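Local structure of Serine/threonine protein phosphatase Stp1 (Streptococcus agalactiae, 2PK0) at residues E7-L11 with L218-Q223; F24-F28 with V57-S62. The protein removes phosphate from phosphoserine and phosphothreonine in proteins and, as a bacterial member of the metal-dependent PP2C family, probably acts in signalling. All coordinates share one frame; numbering follows the deposited sequence.

Interaction 1: E7-L11 with L218-Q223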
# COMPACT_ATOMS: atom_id res chain seq x y z
N GLU A 7 5.08 -11.25 12.65
CA GLU A 7 6.32 -11.10 11.91
C GLU A 7 6.06 -10.22 10.70
O GLU A 7 5.11 -10.47 9.94
CB GLU A 7 6.89 -12.45 11.48
CG GLU A 7 8.31 -12.35 10.99
CD GLU A 7 8.82 -13.60 10.27
OE1 GLU A 7 8.10 -14.63 10.24
OE2 GLU A 7 9.96 -13.54 9.72
N ILE A 8 6.89 -9.19 10.52
CA ILE A 8 6.76 -8.29 9.37
C ILE A 8 7.90 -8.50 8.36
O ILE A 8 9.06 -8.58 8.75
CB ILE A 8 6.76 -6.82 9.83
CG1 ILE A 8 5.61 -6.54 10.80
CG2 ILE A 8 6.70 -5.85 8.64
CD1 ILE A 8 5.63 -5.07 11.35
N SER A 9 7.58 -8.58 7.07
CA SER A 9 8.60 -8.67 6.03
C SER A 9 8.41 -7.60 4.93
O SER A 9 7.34 -7.53 4.33
CB SER A 9 8.56 -10.06 5.40
OG SER A 9 9.62 -10.27 4.50
N LEU A 10 9.44 -6.79 4.68
CA LEU A 10 9.38 -5.75 3.66
C LEU A 10 10.30 -6.09 2.49
O LEU A 10 11.40 -6.57 2.69
CB LEU A 10 9.82 -4.40 4.24
CG LEU A 10 9.12 -3.80 5.48
CD1 LEU A 10 9.69 -2.46 5.74
CD2 LEU A 10 7.63 -3.67 5.34
N LEU A 11 9.85 -5.86 1.25
CA LEU A 11 10.70 -6.06 0.09
C LEU A 11 10.30 -5.12 -1.03
O LEU A 11 9.10 -4.94 -1.30
CB LEU A 11 10.66 -7.52 -0.44
CG LEU A 11 11.68 -7.90 -1.55
CD1 LEU A 11 13.13 -7.67 -1.09
CD2 LEU A 11 11.53 -9.32 -2.05
N LEU A 218 8.96 -16.14 5.92
CA LEU A 218 8.21 -15.02 5.38
C LEU A 218 9.06 -14.26 4.35
O LEU A 218 8.61 -14.01 3.23
CB LEU A 218 7.78 -14.08 6.49
CG LEU A 218 6.56 -13.24 6.12
CD1 LEU A 218 5.38 -14.17 5.79
CD2 LEU A 218 6.22 -12.23 7.23
N ASP A 219 10.29 -13.95 4.76
CA ASP A 219 11.30 -13.36 3.88
C ASP A 219 11.53 -14.14 2.56
O ASP A 219 11.65 -13.51 1.50
CB ASP A 219 12.64 -13.18 4.64
CG ASP A 219 12.66 -11.93 5.55
OD1 ASP A 219 11.69 -11.15 5.59
OD2 ASP A 219 13.68 -11.70 6.23
N ASP A 220 11.56 -15.49 2.62
CA ASP A 220 11.69 -16.30 1.38
C ASP A 220 10.43 -16.22 0.53
O ASP A 220 10.51 -16.24 -0.71
CB ASP A 220 11.98 -17.78 1.66
CG ASP A 220 13.45 -18.07 1.99
OD1 ASP A 220 14.27 -17.13 2.03
OD2 ASP A 220 13.78 -19.27 2.22
N LYS A 221 9.27 -16.15 1.18
CA LYS A 221 7.99 -16.05 0.49
C LYS A 221 7.85 -14.72 -0.25
O LYS A 221 7.35 -14.68 -1.37
CB LYS A 221 6.82 -16.23 1.47
CG LYS A 221 6.52 -17.68 1.85
CD LYS A 221 5.89 -17.73 3.24
CE LYS A 221 5.36 -19.11 3.57
NZ LYS A 221 4.45 -19.04 4.75
N ASN A 222 8.33 -13.64 0.38
CA ASN A 222 8.29 -12.32 -0.21
C ASN A 222 9.19 -12.28 -1.43
O ASN A 222 8.84 -11.69 -2.44
CB ASN A 222 8.73 -11.28 0.82
CG ASN A 222 7.94 -9.97 0.71
OD1 ASN A 222 7.38 -9.63 -0.34
ND2 ASN A 222 7.92 -9.21 1.81
N GLN A 223 10.34 -12.95 -1.34
CA GLN A 223 11.27 -13.09 -2.46
C GLN A 223 10.62 -13.87 -3.61
O GLN A 223 10.76 -13.50 -4.77
CB GLN A 223 12.59 -13.75 -2.01
CG GLN A 223 13.71 -13.73 -3.06
CD GLN A 223 13.88 -12.35 -3.71
OE1 GLN A 223 13.55 -12.16 -4.89
NE2 GLN A 223 14.40 -11.38 -2.94
O HOH W 1 11.25 -14.67 7.62
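Glu7 lies alongside Leu218 where strand 6-13, an outermost strand of its sheet, meets the start of helix 218-231 on the outer side of the PP2C beta sandwich. The two axes approach to 8.2 Å and cross at -31°, a helix laid lengthwise along a strand. The extended side chain of Glu7 and that of Leu218 slide past each other in opposite directions, bringing Glu7 OE1 to 3.8 Å from Leu218 CB. The other oxygen, OE2, accepts a hydrogen bond from a water that in turn accepts one from Asp219 N. This water ties the carboxylate to a first-turn N-H.

Leu218 CD2 reaches Glu7 O and packs 3.7 Å from Ser9 CB; the same side chain also touches Tyr244 on the neighbouring strand. Ser9, buried, is the polar centre. With OG turned away from its own backbone N, the hydroxyl extends into the helix surface and donates to Asp219 OD1 at 2.5 Å, shorter than expected and of doubtful exact length at this resolution. A weak though almost straight bond comes in from the next turn, Asn222 ND2 to Ser9 OG at 3.4 Å (N-H...O 176°). The hydroxyl thus appears to donate to Asp219 and to accept weakly from Asn222, three positions further along the helix. Asn222 also packs on Val240 and Leu242 of the strand paired with 6-13.

Leu11 finishes the interface with hydrocarbon. Its CB sits over one face of the Asn222 amide, 3.8 Å from Asn222 CG, and its CD2 branch goes further along the helix to Asn222 O. Gln223, folded about its CB-CG bond (chi2 47°), brings its amide across that same methyl, with NE2 3.6 Å from Leu11 CD2.

Interaction 2: F24-F28 with V57-S62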
# COMPACT_ATOMS: atom_id res chain seq x y z
N PHE A 24 8.34 3.33 -2.62
CA PHE A 24 9.07 3.34 -1.33
C PHE A 24 8.31 2.57 -0.24
O PHE A 24 7.09 2.65 -0.17
CB PHE A 24 9.37 4.77 -0.86
CG PHE A 24 10.66 4.89 -0.07
CD1 PHE A 24 11.90 4.84 -0.71
CD2 PHE A 24 10.64 5.06 1.30
CE1 PHE A 24 13.09 4.95 0.02
CE2 PHE A 24 11.82 5.18 2.03
CZ PHE A 24 13.05 5.12 1.39
N ILE A 25 9.03 1.83 0.59
CA ILE A 25 8.42 1.10 1.72
C ILE A 25 9.30 1.12 3.00
O ILE A 25 10.54 1.05 2.91
CB ILE A 25 8.07 -0.35 1.32
CG1 ILE A 25 6.99 -0.94 2.24
CG2 ILE A 25 9.29 -1.23 1.28
CD1 ILE A 25 6.64 -2.37 1.86
N ASN A 26 8.66 1.26 4.16
CA ASN A 26 9.36 1.25 5.43
C ASN A 26 8.40 0.95 6.59
O ASN A 26 7.17 1.05 6.45
CB ASN A 26 10.08 2.57 5.67
CG ASN A 26 11.42 2.40 6.39
OD1 ASN A 26 11.68 1.36 6.99
ND2 ASN A 26 12.26 3.43 6.34
N GLN A 27 8.97 0.57 7.73
CA GLN A 27 8.20 0.39 8.95
C GLN A 27 8.74 1.29 10.05
O GLN A 27 9.88 1.75 9.97
CB GLN A 27 8.18 -1.07 9.38
CG GLN A 27 9.53 -1.61 9.82
CD GLN A 27 9.46 -3.09 10.22
OE1 GLN A 27 8.65 -3.48 11.06
NE2 GLN A 27 10.30 -3.92 9.60
N PHE A 28 7.91 1.58 11.04
CA PHE A 28 8.25 2.53 12.10
C PHE A 28 7.57 2.01 13.34
O PHE A 28 6.74 1.14 13.26
CB PHE A 28 7.75 3.96 11.77
CG PHE A 28 8.22 4.47 10.44
CD1 PHE A 28 7.43 4.33 9.28
CD2 PHE A 28 9.48 5.04 10.31
CE1 PHE A 28 7.89 4.74 8.05
CE2 PHE A 28 9.95 5.47 9.09
CZ PHE A 28 9.16 5.33 7.95
N VAL A 57 6.60 8.65 2.98
CA VAL A 57 7.01 7.60 3.90
C VAL A 57 7.96 8.08 5.02
O VAL A 57 7.73 7.79 6.18
CB VAL A 57 7.63 6.37 3.13
CG1 VAL A 57 8.27 5.35 4.08
CG2 VAL A 57 6.57 5.69 2.24
N THR A 58 9.01 8.83 4.66
CA THR A 58 9.96 9.34 5.66
C THR A 58 9.34 10.37 6.62
O THR A 58 9.44 10.20 7.82
CB THR A 58 11.29 9.87 5.01
OG1 THR A 58 11.83 8.89 4.13
CG2 THR A 58 12.36 10.19 6.06
N ASP A 59 8.65 11.38 6.10
CA ASP A 59 7.98 12.42 6.91
C ASP A 59 6.91 11.90 7.88
O ASP A 59 6.90 12.27 9.06
CB ASP A 59 7.33 13.49 6.03
CG ASP A 59 8.34 14.43 5.37
OD1 ASP A 59 9.56 14.29 5.62
OD2 ASP A 59 7.90 15.31 4.60
N LEU A 60 6.01 11.06 7.36
CA LEU A 60 4.96 10.48 8.17
C LEU A 60 5.52 9.61 9.27
O LEU A 60 5.09 9.71 10.41
CB LEU A 60 4.02 9.64 7.31
CG LEU A 60 2.66 10.23 6.94
CD1 LEU A 60 2.79 11.47 6.09
CD2 LEU A 60 1.90 9.18 6.19
N GLY A 61 6.50 8.78 8.91
CA GLY A 61 7.04 7.79 9.81
C GLY A 61 7.92 8.39 10.89
O GLY A 61 7.95 7.92 12.03
N SER A 62 8.61 9.45 10.51
CA SER A 62 9.38 10.22 11.45
C SER A 62 8.48 10.99 12.39
O SER A 62 8.86 11.23 13.52
CB SER A 62 10.33 11.15 10.71
OG SER A 62 10.33 12.43 11.28
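Phe28 lays one face of its ring flat on Gly61, while Val57 touches both that ring and Phe24; together they join edge strand 23-29 to helix 48-64, which covers the second sheet of the PP2C alpha-beta-beta-alpha sandwich. Strand and helix run almost parallel, 6° apart, so two successive helical turns meet two helix-facing aromatic positions. Phe28 CG stands beside the backbone N and anti to the carbonyl carbon (chi1 -55°), which swings the ring back toward the start of the strand, bringing CZ to Val57 O and one face over Gly61. Because Gly61 has no side chain, the ring can settle directly on the backbone: Gly61 CA is 3.4 Å from the ring centroid and only 6° off its normal, a CH-pi contact. One turn earlier, Val57 O approaches the CZ end of the same ring obliquely, and this carbonyl accepts the helical bond from Gly61 N.

Phe24 behaves differently. It crosses Val57 at a slant and offers its edge, with CD2 3.7 Å from Val57 CG1 and the methyl near the ring plane. Ser53 and Glu54 also touch this ring, and the side chain of Phe24 lies about 10 Å from a bound magnesium ion. Val57 itself packs inward on Ile38 and Ala40 of the adjoining strand. Its CG1 methyl, which bridges both rings, also lies 3.7 Å from Asn26 CB and meets the edge of Phe28 with CZ 4.0 Å away.

How the interactions relate
The two contacts illustrate one layering rule of the sandwich, a helix laid along an outermost strand, applied on opposite outer sides. They share no element, yet their strands pack face to face: Leu10 meets Ile25, with Leu10 CD2 3.8 Å from Ile25 CD1, and Ile8 meets Gln27. Each strand therefore gives one set of side chains to the sheet-sheet interface and the other to its helix. Both contacts are partly buried, but interaction 1 has a polar network flanked by leucine contacts, with Glu7, its water and Gln223 adding polar groups at either end, whereas interaction 2, closer to the chain centre, is chiefly aromatic and aliphatic, a ring on bare backbone without hydrogen bonds between its segments.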